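Local coordinates for protein MRG701 (Oryza sativa, PDB 5IN1) that probably helps recruit transcription regulators to chromatin through a chromodomain that may read methylated histone tails, at residues L55-D59 and E60-K64. Sequence-based numbering, arbitrary orientation.
Sequences LKLTD and ENIRK
The chi1 of T58, 62°, tucks OG1 in over its own backbone, where it faces the N-H of N61; N61 has chi1 of -69°, which lays its amide back toward the strand that the chain has just left. The two residues illustrate how a strand-to-helix junction is fixed by side chains only three residues apart. T58 is the N-cap: its OG1 accepts from the backbone N of N61 at 3.2 Å, taking up one N-H of the first turn, ahead of the regular i to i-4 pattern. N61 works in the other direction. Its ND2 donates to K56 O over 2.9 Å in a nearly straight bond (165°), with the oxygen close to the plane of the amide. K56 O also receives a weak bond from T58 N, closing the inverse gamma turn centred on L57.

L55 lies over one face of the N61 amide, CB 3.7 Å from ND2 and its two methyls near OD1; T58 OG1 lies over the other, in contact without a bond to ND2. L57 CD1 touches I62 CD1 at 3.8 Å, an apolar contact next to the polar ones, and both residues, like N61, rest on L10 of strand 8-13; L55 and L57 also reach strand 16-28. Regular helical bonding starts at once, I62 N to T58 O at 2.9 Å and R63 N to D59 O at 2.8 Å.

In this chromodomain the contact joins edge strand 54-56 to helix 59-70, setting the helix against the sheet. The chemistry implies a junction defined from both sides: a hydroxyl caps one N-H of the first helical turn, while a helix-borne amide grips the carbonyl of K56, so that the direction in which the helix departs is probably well fixed.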
loop_
_atom_site.group_PDB
_atom_site.type_symbol
_atom_site.label_atom_id
_atom_site.label_comp_id
_atom_site.label_asym_id
_atom_site.label_seq_id
_atom_site.Cartn_x
_atom_site.Cartn_y
_atom_site.Cartn_z
ATOM N N LEU A 55 11.606 -7.968 9.526
ATOM C CA LEU A 55 10.806 -8.415 10.658
ATOM C C LEU A 55 10.451 -7.208 11.514
ATOM O O LEU A 55 11.286 -6.329 11.744
ATOM C CB LEU A 55 11.568 -9.455 11.493
ATOM C CG LEU A 55 11.777 -10.843 10.871
ATOM C CD1 LEU A 55 12.725 -11.646 11.734
ATOM C CD2 LEU A 55 10.432 -11.563 10.745
ATOM N N LYS A 56 9.224 -7.171 12.016
ATOM C CA LYS A 56 8.811 -6.128 12.949
ATOM C C LYS A 56 9.719 -6.157 14.181
ATOM O O LYS A 56 10.153 -7.224 14.600
ATOM C CB LYS A 56 7.350 -6.327 13.353
ATOM C CG LYS A 56 6.751 -5.153 14.087
ATOM C CD LYS A 56 5.258 -5.298 14.270
ATOM C CE LYS A 56 4.697 -4.115 15.045
ATOM N NZ LYS A 56 3.209 -4.177 15.088
ATOM N N LEU A 57 10.012 -4.983 14.743
ATOM C CA LEU A 57 10.839 -4.907 15.941
ATOM C C LEU A 57 10.006 -5.274 17.162
ATOM O O LEU A 57 9.606 -4.414 17.945
ATOM C CB LEU A 57 11.437 -3.512 16.107
ATOM C CG LEU A 57 12.572 -3.348 17.119
ATOM C CD1 LEU A 57 13.819 -4.120 16.698
ATOM C CD2 LEU A 57 12.912 -1.868 17.265
ATOM N N THR A 58 9.748 -6.561 17.308
ATOM C CA THR A 58 9.010 -7.088 18.452
ATOM C C THR A 58 9.956 -7.889 19.321
ATOM O O THR A 58 11.025 -8.309 18.858
ATOM C CB THR A 58 7.873 -8.003 18.022
ATOM O OG1 THR A 58 8.441 -9.121 17.332
ATOM C CG2 THR A 58 6.909 -7.269 17.091
ATOM N N ASP A 59 9.559 -8.169 20.558
ATOM C CA ASP A 59 10.426 -8.966 21.411
ATOM C C ASP A 59 10.680 -10.348 20.812
ATOM O O ASP A 59 11.805 -10.844 20.871
ATOM C CB ASP A 59 9.850 -9.097 22.825
ATOM C CG ASP A 59 9.875 -7.784 23.592
ATOM O OD1 ASP A 59 10.658 -6.887 23.227
ATOM O OD2 ASP A 59 9.109 -7.656 24.569
ATOM N N GLU A 60 9.669 -10.964 20.200
ATOM C CA GLU A 60 9.889 -12.293 19.635
ATOM C C GLU A 60 10.923 -12.261 18.505
ATOM O O GLU A 60 11.773 -13.137 18.421
ATOM C CB GLU A 60 8.583 -12.888 19.130
ATOM C CG GLU A 60 8.723 -14.321 18.620
ATOM C CD GLU A 60 7.521 -15.176 18.982
ATOM O OE1 GLU A 60 6.746 -14.758 19.862
ATOM O OE2 GLU A 60 7.375 -16.270 18.422
ATOM N N ASN A 61 10.860 -11.242 17.656
ATOM C CA ASN A 61 11.799 -11.172 16.548
ATOM C C ASN A 61 13.182 -10.750 17.019
ATOM O O ASN A 61 14.182 -11.164 16.440
ATOM C CB ASN A 61 11.276 -10.226 15.471
ATOM C CG ASN A 61 10.069 -10.783 14.757
ATOM O OD1 ASN A 61 9.916 -12.007 14.646
ATOM N ND2 ASN A 61 9.209 -9.900 14.266
ATOM N N ILE A 62 13.247 -9.957 18.082
ATOM C CA ILE A 62 14.527 -9.613 18.666
ATOM C C ILE A 62 15.152 -10.870 19.277
ATOM O O ILE A 62 16.372 -11.079 19.195
ATOM C CB ILE A 62 14.386 -8.486 19.713
ATOM C CG1 ILE A 62 13.995 -7.186 19.008
ATOM C CG2 ILE A 62 15.676 -8.324 20.469
ATOM C CD1 ILE A 62 13.605 -6.065 19.939
ATOM N N ARG A 63 14.317 -11.728 19.859
ATOM C CA ARG A 63 14.806 -13.011 20.370
ATOM C C ARG A 63 15.356 -13.883 19.226
ATOM O O ARG A 63 16.326 -14.614 19.422
ATOM C CB ARG A 63 13.693 -13.769 21.112
ATOM C CG ARG A 63 13.253 -13.172 22.436
ATOM C CD ARG A 63 14.367 -13.130 23.446
ATOM N NE ARG A 63 13.876 -12.549 24.695
ATOM C CZ ARG A 63 13.809 -13.195 25.857
ATOM N NH1 ARG A 63 14.242 -14.447 25.961
ATOM N NH2 ARG A 63 13.327 -12.572 26.925
ATOM N N LYS A 64 14.741 -13.805 18.046
ATOM C CA LYS A 64 15.270 -14.498 16.867
ATOM C C LYS A 64 16.654 -13.975 16.475
ATOM O O LYS A 64 17.567 -14.755 16.186
ATOM C CB LYS A 64 14.309 -14.353 15.694
ATOM C CG LYS A 64 14.754 -15.021 14.407
ATOM C CD LYS A 64 14.758 -16.532 14.544
ATOM C CE LYS A 64 15.065 -17.223 13.217
ATOM N NZ LYS A 64 15.184 -18.699 13.436
#